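Local coordinates for protein leucine aminopeptidase 2 (Saccharomyces cerevisiae, PDB 2XQ0) that cleaves di- and tripeptides as a zinc-dependent aminopeptidase of the M1 family and also shows low epoxide hydrolase activity in vitro, at residues Phe167-Glu172 / Val177-Ile182; Phe196-Pro201 / Tyr257-Tyr262; Gly220-Val225 / Lys245-Ala250; Glu277-Thr282 / Ser308-Thr313. All coordinates share one frame; numbering follows the deposited sequence.

Contacts 1 and 4 are buried, whereas contacts 2 and 3 are partly buried. Contact 1 is hydrophobic packing between two sheets of the N-terminal domain, and contact 2 continues from it: strands 165-172 and 193-199 are neighbours in one sheet. From strand 193-199, contact 2 crosses to a loop of the catalytic domain, with a valine on a tryptophan ring. Contact 3 is nested in the chain between the two segments of contact 2; its arginine lies on an isoleucine and is held by acids. Contact 4, closest to the zinc, is the most polar, built from a carboxylate, an amide and a water. Asn280 of contact 4 also bonds to Trp259 of contact 2.

Contact 1: residues Phe167-Glu172 / Val177-Ile182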
loop_
_atom_site.group_PDB
_atom_site.type_symbol
_atom_site.label_atom_id
_atom_site.label_comp_id
_atom_site.label_asym_id
_atom_site.label_seq_id
_atom_site.Cartn_x
_atom_site.Cartn_y
_atom_site.Cartn_z
ATOM N N PHE A 167 -15.165 -10.719 -12.606
ATOM C CA PHE A 167 -16.122 -10.862 -11.508
ATOM C C PHE A 167 -17.471 -10.231 -11.822
ATOM O O PHE A 167 -17.559 -9.219 -12.509
ATOM C CB PHE A 167 -15.619 -10.189 -10.226
ATOM C CG PHE A 167 -14.584 -10.963 -9.488
ATOM C CD1 PHE A 167 -13.269 -10.965 -9.919
ATOM C CD2 PHE A 167 -14.907 -11.642 -8.322
ATOM C CE1 PHE A 167 -12.309 -11.664 -9.228
ATOM C CE2 PHE A 167 -13.940 -12.360 -7.621
ATOM C CZ PHE A 167 -12.644 -12.371 -8.073
ATOM N N THR A 168 -18.523 -10.837 -11.295
ATOM C CA THR A 168 -19.782 -10.132 -11.088
ATOM C C THR A 168 -20.047 -10.221 -9.594
ATOM O O THR A 168 -19.558 -11.138 -8.936
ATOM C CB THR A 168 -20.943 -10.788 -11.853
ATOM O OG1 THR A 168 -20.829 -12.208 -11.753
ATOM C CG2 THR A 168 -20.909 -10.395 -13.326
ATOM N N ALA A 169 -20.833 -9.298 -9.054
ATOM C CA ALA A 169 -21.106 -9.321 -7.624
ATOM C C ALA A 169 -22.449 -8.706 -7.296
ATOM O O ALA A 169 -22.769 -7.615 -7.766
ATOM C CB ALA A 169 -19.998 -8.597 -6.859
ATOM N N SER A 170 -23.236 -9.401 -6.482
ATOM C CA SER A 170 -24.427 -8.789 -5.915
ATOM C C SER A 170 -24.232 -8.746 -4.427
ATOM O O SER A 170 -23.887 -9.757 -3.811
ATOM C CB SER A 170 -25.679 -9.591 -6.242
ATOM O OG SER A 170 -25.796 -9.753 -7.637
ATOM N N ILE A 171 -24.442 -7.571 -3.845
ATOM C CA ILE A 171 -24.200 -7.404 -2.426
ATOM C C ILE A 171 -25.416 -6.767 -1.780
ATOM O O ILE A 171 -25.797 -5.653 -2.107
ATOM C CB ILE A 171 -22.953 -6.569 -2.156
ATOM C CG1 ILE A 171 -21.760 -7.173 -2.909
ATOM C CG2 ILE A 171 -22.671 -6.520 -0.665
ATOM C CD1 ILE A 171 -20.511 -6.359 -2.847
ATOM N N GLU A 172 -26.037 -7.500 -0.872
ATOM C CA GLU A 172 -27.199 -6.975 -0.165
ATOM C C GLU A 172 -26.716 -6.329 1.131
ATOM O O GLU A 172 -25.917 -6.917 1.849
ATOM C CB GLU A 172 -28.162 -8.119 0.130
ATOM C CG GLU A 172 -29.457 -7.675 0.780
ATOM C CD GLU A 172 -30.386 -8.839 1.042
ATOM O OE1 GLU A 172 -29.887 -9.982 1.147
ATOM O OE2 GLU A 172 -31.610 -8.605 1.149
ATOM N N VAL A 177 -23.153 0.407 -0.653
ATOM C CA VAL A 177 -22.022 -0.490 -0.853
ATOM C C VAL A 177 -21.206 0.036 -2.014
ATOM O O VAL A 177 -21.764 0.441 -3.039
ATOM C CB VAL A 177 -22.469 -1.933 -1.231
ATOM C CG1 VAL A 177 -21.265 -2.810 -1.625
ATOM C CG2 VAL A 177 -23.259 -2.582 -0.110
ATOM N N VAL A 178 -19.892 0.039 -1.852
ATOM C CA VAL A 178 -19.017 0.179 -3.005
ATOM C C VAL A 178 -18.176 -1.084 -3.151
ATOM O O VAL A 178 -17.954 -1.814 -2.178
ATOM C CB VAL A 178 -18.133 1.417 -2.930
ATOM C CG1 VAL A 178 -19.001 2.676 -2.801
ATOM C CG2 VAL A 178 -17.159 1.296 -1.768
ATOM N N PHE A 179 -17.740 -1.341 -4.378
ATOM C CA PHE A 179 -17.094 -2.588 -4.743
ATOM C C PHE A 179 -16.045 -2.265 -5.801
ATOM O O PHE A 179 -16.162 -1.264 -6.500
ATOM C CB PHE A 179 -18.124 -3.556 -5.326
ATOM C CG PHE A 179 -17.534 -4.849 -5.830
ATOM C CD1 PHE A 179 -17.256 -5.886 -4.954
ATOM C CD2 PHE A 179 -17.285 -5.031 -7.188
ATOM C CE1 PHE A 179 -16.691 -7.086 -5.414
ATOM C CE2 PHE A 179 -16.733 -6.209 -7.661
ATOM C CZ PHE A 179 -16.448 -7.249 -6.782
ATOM N N SER A 180 -15.037 -3.120 -5.914
ATOM C CA SER A 180 -13.997 -2.969 -6.922
ATOM C C SER A 180 -14.486 -3.411 -8.299
ATOM O O SER A 180 -13.980 -4.388 -8.885
ATOM C CB SER A 180 -12.798 -3.815 -6.526
ATOM O OG SER A 180 -13.205 -5.156 -6.296
ATOM N N GLY A 181 -15.472 -2.698 -8.811
ATOM C CA GLY A 181 -16.000 -2.947 -10.133
ATOM C C GLY A 181 -16.946 -1.827 -10.513
ATOM O O GLY A 181 -17.147 -0.890 -9.752
ATOM N N ILE A 182 -17.532 -1.930 -11.699
ATOM C CA ILE A 182 -18.426 -0.896 -12.189
ATOM C C ILE A 182 -19.848 -1.261 -11.814
ATOM O O ILE A 182 -20.308 -2.369 -12.054
ATOM C CB ILE A 182 -18.287 -0.688 -13.709
ATOM C CG1 ILE A 182 -16.858 -0.214 -14.028
ATOM C CG2 ILE A 182 -19.318 0.330 -14.204
ATOM C CD1 ILE A 182 -16.574 0.029 -15.485
#
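Ile171 and Ala169 meet Val177 and Phe179 across two strands that run nearly antiparallel (158°), with axes 8.7 Å apart, a spacing that makes this face-to-face sheet packing. Strand 165-172 belongs to the large mixed sheet of the M1 N-terminal domain, and strand 177-179 is an outermost strand of its four-stranded antiparallel sheet; a short loop joins the two layers. With CG anti to the backbone N (chi1 176°), the ring of Phe179 reaches across to the first strand. Ala169 CB sits over one face in a CH-pi contact, 4.0 Å from the ring centroid. The opposite face carries Ser180 OG, 3.8 Å above the ring plane and hydrogen-bonded to Gly208 N. Phe196 of the neighbouring strand also meets this ring. Ile171 lies at about a right angle to Phe179, its CD1 coming obliquely within 3.9 Å of Phe179 CD1. The same methyl lies 3.8 Å from Val177 CG1, while Ile171 CG2 rests 4.0 Å from Val177 CG2.

Contact 2: residues Phe196-Pro201 / Tyr257-Tyr262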
loop_
_atom_site.group_PDB
_atom_site.type_symbol
_atom_site.label_atom_id
_atom_site.label_comp_id
_atom_site.label_asym_id
_atom_site.label_seq_id
_atom_site.Cartn_x
_atom_site.Cartn_y
_atom_site.Cartn_z
ATOM N N PHE A 196 -22.513 -5.265 -9.399
ATOM C CA PHE A 196 -21.294 -4.701 -9.992
ATOM C C PHE A 196 -20.746 -5.674 -11.008
ATOM O O PHE A 196 -21.048 -6.863 -10.967
ATOM C CB PHE A 196 -20.194 -4.497 -8.938
ATOM C CG PHE A 196 -20.597 -3.634 -7.792
ATOM C CD1 PHE A 196 -20.369 -2.263 -7.821
ATOM C CD2 PHE A 196 -21.195 -4.186 -6.671
ATOM C CE1 PHE A 196 -20.734 -1.464 -6.768
ATOM C CE2 PHE A 196 -21.573 -3.385 -5.606
ATOM C CZ PHE A 196 -21.333 -2.021 -5.652
ATOM N N GLU A 197 -19.886 -5.178 -11.877
ATOM C CA GLU A 197 -19.202 -6.030 -12.836
ATOM C C GLU A 197 -17.744 -5.587 -12.925
ATOM O O GLU A 197 -17.469 -4.383 -13.000
ATOM C CB GLU A 197 -19.870 -5.853 -14.193
ATOM C CG GLU A 197 -19.598 -6.950 -15.168
ATOM C CD GLU A 197 -20.486 -6.841 -16.389
ATOM O OE1 GLU A 197 -20.839 -5.693 -16.760
ATOM O OE2 GLU A 197 -20.829 -7.903 -16.962
ATOM N N GLN A 198 -16.809 -6.539 -12.903
ATOM C CA GLN A 198 -15.403 -6.223 -13.154
ATOM C C GLN A 198 -15.043 -6.981 -14.413
ATOM O O GLN A 198 -14.852 -8.190 -14.369
ATOM C CB GLN A 198 -14.493 -6.649 -11.993
ATOM C CG GLN A 198 -13.002 -6.326 -12.242
ATOM C CD GLN A 198 -12.814 -4.899 -12.755
ATOM O OE1 GLN A 198 -12.671 -4.675 -13.959
ATOM N NE2 GLN A 198 -12.845 -3.925 -11.844
ATOM N N LYS A 199 -15.020 -6.290 -15.549
ATOM C CA LYS A 199 -14.852 -6.976 -16.831
ATOM C C LYS A 199 -13.383 -7.211 -17.218
ATOM O O LYS A 199 -13.104 -7.953 -18.158
ATOM C CB LYS A 199 -15.625 -6.264 -17.952
ATOM C CG LYS A 199 -17.118 -6.149 -17.677
ATOM C CD LYS A 199 -17.957 -6.065 -18.957
ATOM C CE LYS A 199 -18.047 -4.650 -19.493
ATOM N NZ LYS A 199 -19.123 -4.520 -20.526
ATOM N N VAL A 200 -12.451 -6.593 -16.491
ATOM C CA VAL A 200 -11.025 -6.872 -16.662
ATOM C C VAL A 200 -10.639 -7.930 -15.635
ATOM O O VAL A 200 -10.984 -7.777 -14.470
ATOM C CB VAL A 200 -10.172 -5.601 -16.373
ATOM C CG1 VAL A 200 -8.680 -5.924 -16.450
ATOM C CG2 VAL A 200 -10.552 -4.472 -17.302
ATOM N N PRO A 201 -9.962 -9.029 -16.054
ATOM C CA PRO A 201 -9.676 -10.084 -15.070
ATOM C C PRO A 201 -8.782 -9.570 -13.944
ATOM O O PRO A 201 -7.834 -8.829 -14.215
ATOM C CB PRO A 201 -8.928 -11.158 -15.882
ATOM C CG PRO A 201 -9.212 -10.866 -17.306
ATOM C CD PRO A 201 -9.545 -9.402 -17.419
ATOM N N TYR A 257 -6.055 4.428 -20.234
ATOM C CA TYR A 257 -6.511 3.758 -19.016
ATOM C C TYR A 257 -7.733 2.965 -19.446
ATOM O O TYR A 257 -8.658 3.526 -20.000
ATOM C CB TYR A 257 -6.881 4.842 -17.998
ATOM C CG TYR A 257 -7.572 4.407 -16.721
ATOM C CD1 TYR A 257 -6.839 3.938 -15.633
ATOM C CD2 TYR A 257 -8.955 4.526 -16.582
ATOM C CE1 TYR A 257 -7.473 3.567 -14.439
ATOM C CE2 TYR A 257 -9.598 4.157 -15.399
ATOM C CZ TYR A 257 -8.852 3.687 -14.333
ATOM O OH TYR A 257 -9.488 3.338 -13.157
ATOM N N GLU A 258 -7.750 1.661 -19.215
ATOM C CA GLU A 258 -8.821 0.855 -19.802
ATOM C C GLU A 258 -9.883 0.357 -18.809
ATOM O O GLU A 258 -10.760 -0.417 -19.182
ATOM C CB GLU A 258 -8.230 -0.323 -20.578
ATOM C CG GLU A 258 -7.602 -1.379 -19.694
ATOM C CD GLU A 258 -6.702 -2.329 -20.472
ATOM O OE1 GLU A 258 -5.509 -1.992 -20.659
ATOM O OE2 GLU A 258 -7.180 -3.408 -20.896
ATOM N N TRP A 259 -9.823 0.821 -17.564
ATOM C CA TRP A 259 -10.751 0.363 -16.526
ATOM C C TRP A 259 -12.075 1.146 -16.447
ATOM O O TRP A 259 -12.932 0.838 -15.622
ATOM C CB TRP A 259 -10.056 0.382 -15.159
ATOM C CG TRP A 259 -8.789 -0.447 -15.131
ATOM C CD1 TRP A 259 -7.554 -0.075 -15.592
ATOM C CD2 TRP A 259 -8.637 -1.778 -14.612
ATOM N NE1 TRP A 259 -6.652 -1.093 -15.400
ATOM C CE2 TRP A 259 -7.288 -2.148 -14.797
ATOM C CE3 TRP A 259 -9.512 -2.698 -14.022
ATOM C CZ2 TRP A 259 -6.798 -3.391 -14.410
ATOM C CZ3 TRP A 259 -9.016 -3.936 -13.619
ATOM C CH2 TRP A 259 -7.682 -4.274 -13.821
ATOM N N GLY A 260 -12.233 2.168 -17.280
ATOM C CA GLY A 260 -13.455 2.952 -17.269
ATOM C C GLY A 260 -13.384 4.109 -16.280
ATOM O O GLY A 260 -12.841 5.167 -16.578
ATOM N N THR A 261 -13.942 3.912 -15.091
ATOM C CA THR A 261 -13.930 4.971 -14.102
ATOM C C THR A 261 -12.689 4.836 -13.236
ATOM O O THR A 261 -12.108 3.756 -13.134
ATOM C CB THR A 261 -15.160 4.885 -13.204
ATOM O OG1 THR A 261 -15.184 3.598 -12.574
ATOM C CG2 THR A 261 -16.434 5.073 -14.033
ATOM N N TYR A 262 -12.270 5.953 -12.657
ATOM C CA TYR A 262 -11.288 5.947 -11.581
ATOM C C TYR A 262 -11.882 6.646 -10.352
ATOM O O TYR A 262 -11.901 7.881 -10.269
ATOM C CB TYR A 262 -9.979 6.627 -11.982
ATOM C CG TYR A 262 -8.979 6.501 -10.857
ATOM C CD1 TYR A 262 -8.214 5.342 -10.710
ATOM C CD2 TYR A 262 -8.867 7.483 -9.889
ATOM C CE1 TYR A 262 -7.315 5.213 -9.654
ATOM C CE2 TYR A 262 -7.974 7.355 -8.822
ATOM C CZ TYR A 262 -7.208 6.225 -8.713
ATOM O OH TYR A 262 -6.337 6.100 -7.651
#
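Val200 lays its CG1 methyl over one face of the Trp259 indole, 3.7 Å from the centroid of the six-membered ring, in a CH-pi contact. The packing is tight, with Val200 CG1 3.3 Å from Trp259 CH2 and Val200 CB 3.4 Å from Trp259 CZ3. Gln198 comes instead to the ring's edge: OE1 lies near the indole plane, 3.7 Å from Trp259 CE3, and the amide stands 73° away from that plane. A bend at chi2 (47°) turns the amide toward the chain two residues ahead, where OE1 accepts Val200 N at 3.2 Å, in the carbonyl plane and on a lone pair. The contact thus joins strand 193-199 and the corner at Val200, in the N-terminal beta domain, to the loop before strand 264-266 in the thermolysin-like catalytic domain. Gln198 NE2 bonds to Asn280 OD1 and Ser180 O, so both ends of the amide are held and its rotation is fixed. A leucine here would probably leave Val200 N and Asn280 OD1 without their mate and let the Val200 corner shift on the indole. Further out, Trp259 O is bonded to Asn280 ND2, and Trp259 NE1 makes a weak bond to Ser306 O in the zinc-site helix 297-311.

Contact 3: residues Gly220-Val225 / Lys245-Ala250; sequences GPRSTV and KFIQTA
Arg222 spreads its guanidinium flat over Ile247, whose CG2 methyl stands 3.3 Å above the guanidinium plane, toward the NH2 rim. Arg222 occupies the type I turn Gly220-Ser223 of the beta hairpin formed by strands 215-220 and 223-227, at the border of the catalytic domain's mixed sheet, and Ile247 faces it from helix 243-253. The arginine's CG is wedged between the backbone N and carbonyl carbon (chi1 54°), and the chain then runs extended to NE, carrying the charged end across to the helix. There the two side chains cross at a slant. Gln248 comes at the edge, near the guanidinium plane, its CG 4.0 Å from Arg222 NH2. That nitrogen forms salt bridges with Glu244 and Glu251 of the same helix, so an apolar methyl supports one face of a group whose rim is held by acids. A methionine here would probably leave Glu244 and Glu251 without the positive charge they share. Ser223 meets the other branch of the isoleucine: its OG, already bonded to Tyr262 O, lies 3.8 Å from Ile247 CD1.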
loop_
_atom_site.group_PDB
_atom_site.type_symbol
_atom_site.label_atom_id
_atom_site.label_comp_id
_atom_site.label_asym_id
_atom_site.label_seq_id
_atom_site.Cartn_x
_atom_site.Cartn_y
_atom_site.Cartn_z
ATOM N N GLY A 220 -14.106 14.557 -11.276
ATOM C CA GLY A 220 -13.581 14.663 -12.626
ATOM C C GLY A 220 -14.543 14.011 -13.596
ATOM O O GLY A 220 -15.524 13.416 -13.166
ATOM N N PRO A 221 -14.259 14.101 -14.905
ATOM C CA PRO A 221 -15.123 13.545 -15.958
ATOM C C PRO A 221 -15.291 12.029 -15.879
ATOM O O PRO A 221 -16.269 11.478 -16.377
ATOM C CB PRO A 221 -14.403 13.942 -17.258
ATOM C CG PRO A 221 -12.993 14.172 -16.858
ATOM C CD PRO A 221 -13.054 14.737 -15.456
ATOM N N ARG A 222 -14.355 11.337 -15.246
ATOM C CA ARG A 222 -14.545 9.904 -15.080
ATOM C C ARG A 222 -14.211 9.470 -13.658
ATOM O O ARG A 222 -13.823 8.330 -13.432
ATOM C CB ARG A 222 -13.725 9.108 -16.104
ATOM C CG ARG A 222 -12.265 9.471 -16.096
ATOM C CD ARG A 222 -11.477 8.771 -17.201
ATOM N NE ARG A 222 -10.316 9.577 -17.580
ATOM C CZ ARG A 222 -9.368 9.176 -18.414
ATOM N NH1 ARG A 222 -9.430 7.971 -18.964
ATOM N NH2 ARG A 222 -8.359 9.983 -18.696
ATOM N N SER A 223 -14.411 10.376 -12.705
ATOM C CA SER A 223 -14.012 10.126 -11.325
ATOM C C SER A 223 -15.019 10.629 -10.303
ATOM O O SER A 223 -15.514 11.735 -10.394
ATOM C CB SER A 223 -12.648 10.753 -11.049
ATOM O OG SER A 223 -11.649 10.148 -11.849
ATOM N N THR A 224 -15.288 9.807 -9.305
ATOM C CA THR A 224 -16.208 10.189 -8.254
ATOM C C THR A 224 -15.545 9.875 -6.938
ATOM O O THR A 224 -14.848 8.880 -6.825
ATOM C CB THR A 224 -17.484 9.359 -8.366
ATOM O OG1 THR A 224 -18.033 9.509 -9.688
ATOM C CG2 THR A 224 -18.498 9.774 -7.319
ATOM N N VAL A 225 -15.750 10.708 -5.933
ATOM C CA VAL A 225 -15.280 10.344 -4.600
ATOM C C VAL A 225 -16.442 9.890 -3.707
ATOM O O VAL A 225 -17.545 10.443 -3.788
ATOM C CB VAL A 225 -14.476 11.488 -3.935
ATOM C CG1 VAL A 225 -15.352 12.737 -3.738
ATOM C CG2 VAL A 225 -13.898 11.022 -2.590
ATOM N N LYS A 245 -6.002 15.325 -14.237
ATOM C CA LYS A 245 -4.649 15.633 -14.678
ATOM C C LYS A 245 -3.692 14.458 -14.442
ATOM O O LYS A 245 -2.890 14.132 -15.309
ATOM C CB LYS A 245 -4.153 16.903 -13.979
ATOM C CG LYS A 245 -2.705 17.266 -14.240
ATOM C CD LYS A 245 -2.407 18.660 -13.698
ATOM C CE LYS A 245 -2.786 18.776 -12.227
ATOM N NZ LYS A 245 -3.031 20.200 -11.807
ATOM N N PHE A 246 -3.773 13.822 -13.271
ATOM C CA PHE A 246 -2.981 12.626 -13.010
ATOM C C PHE A 246 -3.299 11.519 -14.009
ATOM O O PHE A 246 -2.392 10.858 -14.550
ATOM C CB PHE A 246 -3.239 12.085 -11.605
ATOM C CG PHE A 246 -2.563 12.857 -10.519
ATOM C CD1 PHE A 246 -1.582 13.776 -10.804
ATOM C CD2 PHE A 246 -2.925 12.657 -9.190
ATOM C CE1 PHE A 246 -0.963 14.495 -9.779
ATOM C CE2 PHE A 246 -2.311 13.370 -8.166
ATOM C CZ PHE A 246 -1.328 14.289 -8.466
ATOM N N ILE A 247 -4.582 11.282 -14.250
ATOM C CA ILE A 247 -4.912 10.187 -15.149
ATOM C C ILE A 247 -4.309 10.438 -16.521
ATOM O O ILE A 247 -3.631 9.570 -17.066
ATOM C CB ILE A 247 -6.418 9.910 -15.268
ATOM C CG1 ILE A 247 -7.014 9.591 -13.903
ATOM C CG2 ILE A 247 -6.641 8.687 -16.184
ATOM C CD1 ILE A 247 -8.511 9.375 -13.939
ATOM N N GLN A 248 -4.536 11.630 -17.065
ATOM C CA GLN A 248 -4.070 11.985 -18.416
ATOM C C GLN A 248 -2.546 11.987 -18.503
ATOM O O GLN A 248 -1.971 11.629 -19.527
ATOM C CB GLN A 248 -4.637 13.341 -18.860
ATOM C CG GLN A 248 -6.131 13.308 -19.227
ATOM C CD GLN A 248 -6.688 14.701 -19.503
ATOM O OE1 GLN A 248 -5.937 15.620 -19.837
ATOM N NE2 GLN A 248 -8.005 14.868 -19.346
ATOM N N THR A 249 -1.890 12.359 -17.413
ATOM C CA THR A 249 -0.431 12.266 -17.353
ATOM C C THR A 249 0.078 10.811 -17.438
ATOM O O THR A 249 1.003 10.502 -18.202
ATOM C CB THR A 249 0.125 12.940 -16.094
ATOM O OG1 THR A 249 -0.227 14.336 -16.109
ATOM C CG2 THR A 249 1.640 12.802 -16.073
ATOM N N ALA A 250 -0.532 9.919 -16.665
ATOM C CA ALA A 250 -0.174 8.502 -16.715
ATOM C C ALA A 250 -0.414 7.904 -18.086
ATOM O O ALA A 250 0.391 7.119 -18.587
ATOM C CB ALA A 250 -0.956 7.722 -15.658
#

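Contact 4: residues Glu277-Thr282 / Ser308-Thr313. With BES (2-(3-amino-2-hydroxy-4-phenyl-butyrylamino)-4-methyl-pentanoic acid), chain B.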
loop_
_atom_site.group_PDB
_atom_site.type_symbol
_atom_site.label_atom_id
_atom_site.label_comp_id
_atom_site.label_asym_id
_atom_site.label_seq_id
_atom_site.Cartn_x
_atom_site.Cartn_y
_atom_site.Cartn_z
ATOM N N GLU A 277 -5.144 -0.066 -4.000
ATOM C CA GLU A 277 -5.467 0.108 -5.411
ATOM C C GLU A 277 -6.536 -0.847 -5.950
ATOM O O GLU A 277 -6.384 -1.368 -7.050
ATOM C CB GLU A 277 -4.179 -0.097 -6.217
ATOM C CG GLU A 277 -3.637 -1.564 -6.238
ATOM C CD GLU A 277 -2.621 -1.896 -5.117
ATOM O OE1 GLU A 277 -2.576 -1.190 -4.082
ATOM O OE2 GLU A 277 -1.860 -2.880 -5.276
ATOM N N SER A 278 -7.620 -1.087 -5.214
ATOM C CA SER A 278 -8.693 -1.906 -5.762
ATOM C C SER A 278 -9.175 -1.280 -7.040
ATOM O O SER A 278 -9.469 -0.090 -7.063
ATOM C CB SER A 278 -9.870 -2.009 -4.801
ATOM O OG SER A 278 -9.513 -2.794 -3.694
ATOM N N PRO A 279 -9.256 -2.076 -8.116
ATOM C CA PRO A 279 -9.728 -1.582 -9.419
ATOM C C PRO A 279 -11.096 -0.939 -9.369
ATOM O O PRO A 279 -12.042 -1.532 -8.857
ATOM C CB PRO A 279 -9.794 -2.849 -10.277
ATOM C CG PRO A 279 -8.848 -3.778 -9.647
ATOM C CD PRO A 279 -8.874 -3.497 -8.172
ATOM N N ASN A 280 -11.195 0.258 -9.928
ATOM C CA ASN A 280 -12.427 1.036 -9.935
ATOM C C ASN A 280 -12.853 1.570 -8.570
ATOM O O ASN A 280 -13.898 2.216 -8.459
ATOM C CB ASN A 280 -13.585 0.273 -10.585
ATOM C CG ASN A 280 -13.351 -0.006 -12.065
ATOM O OD1 ASN A 280 -13.303 -1.157 -12.498
ATOM N ND2 ASN A 280 -13.213 1.047 -12.843
ATOM N N MET A 281 -12.055 1.331 -7.530
ATOM C CA MET A 281 -12.367 1.940 -6.235
ATOM C C MET A 281 -11.147 1.960 -5.343
ATOM O O MET A 281 -10.994 1.109 -4.492
ATOM C CB MET A 281 -13.520 1.204 -5.526
ATOM C CG MET A 281 -14.132 1.943 -4.318
ATOM S SD MET A 281 -14.748 3.623 -4.644
ATOM C CE MET A 281 -16.039 3.248 -5.846
ATOM N N THR A 282 -10.281 2.938 -5.548
ATOM C CA THR A 282 -9.130 3.135 -4.678
ATOM C C THR A 282 -9.612 3.401 -3.252
ATOM O O THR A 282 -10.502 4.215 -3.039
ATOM C CB THR A 282 -8.299 4.339 -5.208
ATOM O OG1 THR A 282 -7.576 3.914 -6.367
ATOM C CG2 THR A 282 -7.306 4.833 -4.154
ATOM N N SER A 308 0.649 -1.216 -13.166
ATOM C CA SER A 308 1.608 -2.106 -12.532
ATOM C C SER A 308 1.024 -2.682 -11.269
ATOM O O SER A 308 1.100 -2.086 -10.212
ATOM C CB SER A 308 2.896 -1.358 -12.191
ATOM O OG SER A 308 2.579 -0.134 -11.557
ATOM N N GLY A 309 0.441 -3.861 -11.400
ATOM C CA GLY A 309 -0.211 -4.509 -10.281
ATOM C C GLY A 309 -1.542 -5.032 -10.746
ATOM O O GLY A 309 -1.799 -6.226 -10.657
ATOM N N ASN A 310 -2.372 -4.138 -11.273
ATOM C CA ASN A 310 -3.741 -4.493 -11.633
ATOM C C ASN A 310 -3.853 -5.119 -13.012
ATOM O O ASN A 310 -4.430 -6.196 -13.163
ATOM C CB ASN A 310 -4.656 -3.280 -11.489
ATOM C CG ASN A 310 -4.705 -2.763 -10.048
ATOM O OD1 ASN A 310 -3.980 -3.243 -9.175
ATOM N ND2 ASN A 310 -5.552 -1.780 -9.807
ATOM N N LEU A 311 -3.256 -4.461 -13.999
ATOM C CA LEU A 311 -3.252 -4.937 -15.371
ATOM C C LEU A 311 -2.197 -6.027 -15.551
ATOM O O LEU A 311 -2.450 -7.081 -16.159
ATOM C CB LEU A 311 -2.981 -3.754 -16.316
ATOM C CG LEU A 311 -3.180 -4.067 -17.798
ATOM C CD1 LEU A 311 -4.611 -4.541 -18.039
ATOM C CD2 LEU A 311 -2.847 -2.852 -18.674
ATOM N N VAL A 312 -1.009 -5.776 -14.998
ATOM C CA VAL A 312 0.103 -6.712 -15.070
ATOM C C VAL A 312 0.507 -7.040 -13.638
ATOM O O VAL A 312 0.855 -6.152 -12.888
ATOM C CB VAL A 312 1.316 -6.095 -15.814
ATOM C CG1 VAL A 312 2.528 -6.993 -15.686
ATOM C CG2 VAL A 312 0.985 -5.855 -17.278
ATOM N N THR A 313 0.425 -8.308 -13.256
ATOM C CA THR A 313 0.487 -8.685 -11.846
ATOM C C THR A 313 1.653 -9.610 -11.521
ATOM O O THR A 313 2.019 -10.457 -12.321
ATOM C CB THR A 313 -0.821 -9.396 -11.451
ATOM O OG1 THR A 313 -1.929 -8.611 -11.896
ATOM C CG2 THR A 313 -0.904 -9.601 -9.924
HETATM N N2 BES B . -1.697 -1.971 -1.583
HETATM C C1 BES B . -0.538 -1.234 -1.123
HETATM C C6 BES B . -0.433 -1.314 0.401
HETATM C C7 BES B . -0.210 -2.746 0.833
HETATM C C8 BES B . 0.747 -3.521 0.186
HETATM C C12 BES B . -0.970 -3.295 1.861
HETATM C C9 BES B . 0.952 -4.839 0.575
HETATM C C11 BES B . -0.765 -4.617 2.248
HETATM C C10 BES B . 0.197 -5.390 1.606
HETATM C C2 BES B . -0.602 0.232 -1.570
HETATM O O2 BES B . -0.723 0.423 -2.987
HETATM C C3 BES B . 0.646 0.891 -1.085
HETATM O O3 BES B . 1.741 0.660 -1.602
HETATM N N1 BES B . 0.379 1.688 -0.058
HETATM C C4 BES B . 1.299 2.506 0.706
HETATM C C13 BES B . 1.154 3.884 0.070
HETATM C C14 BES B . 2.488 4.484 -0.352
HETATM C C15 BES B . 2.268 5.551 -1.418
HETATM C C16 BES B . 3.468 3.417 -0.837
HETATM C C5 BES B . 0.761 2.556 2.107
HETATM O O1 BES B . 1.553 2.759 3.054
HETATM O O4 BES B . -0.473 2.384 2.275
HETATM O O HOH W 1 -1.930 -4.359 -7.434
#
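Glu277 and Asn310 join the GXMEN-type motif of M1 aminopeptidases, here Gly-Gly-Met-Glu-Ser, to the end of helix 297-311, which carries the HExxH zinc-binding motif. The direct bond runs from side chain to backbone: Asn310 ND2 donates to Glu277 O at 2.9 Å, with an N-H...O angle of 152°, arriving nearly along the C=O axis. Along the glutamate side chain, CB lies 4.2 Å from Asn310 ND2. CG follows, 3.4 Å from Asn310 OD1, and a sharp bend at chi2 (-92°) then swings the carboxylate toward the inhibitor. CD lies 3.7 Å from the bestatin amine N2, and its two oxygens take different partners. OE1 accepts N2 at 2.8 Å and lies close to the bestatin hydroxyl O2, consistent with the role of this glutamate in holding the amino end of a peptide substrate. OE2 turns to a water at 2.6 Å, which also lies 2.9 Å from Asn310 OD1, so that the water bridges carboxylate and amide, whose planes are only 13° apart. Both ends of the Asn310 amide thus face Glu277, directly and through the water, consistent with a second-shell residue that positions a ligand-binding one. His305, a zinc ligand, touches the same glutamate. After Glu277 the chain makes a type II turn from Ser278 to Met281, in which Pro279 CG packs 3.9 Å from Asn310 ND2.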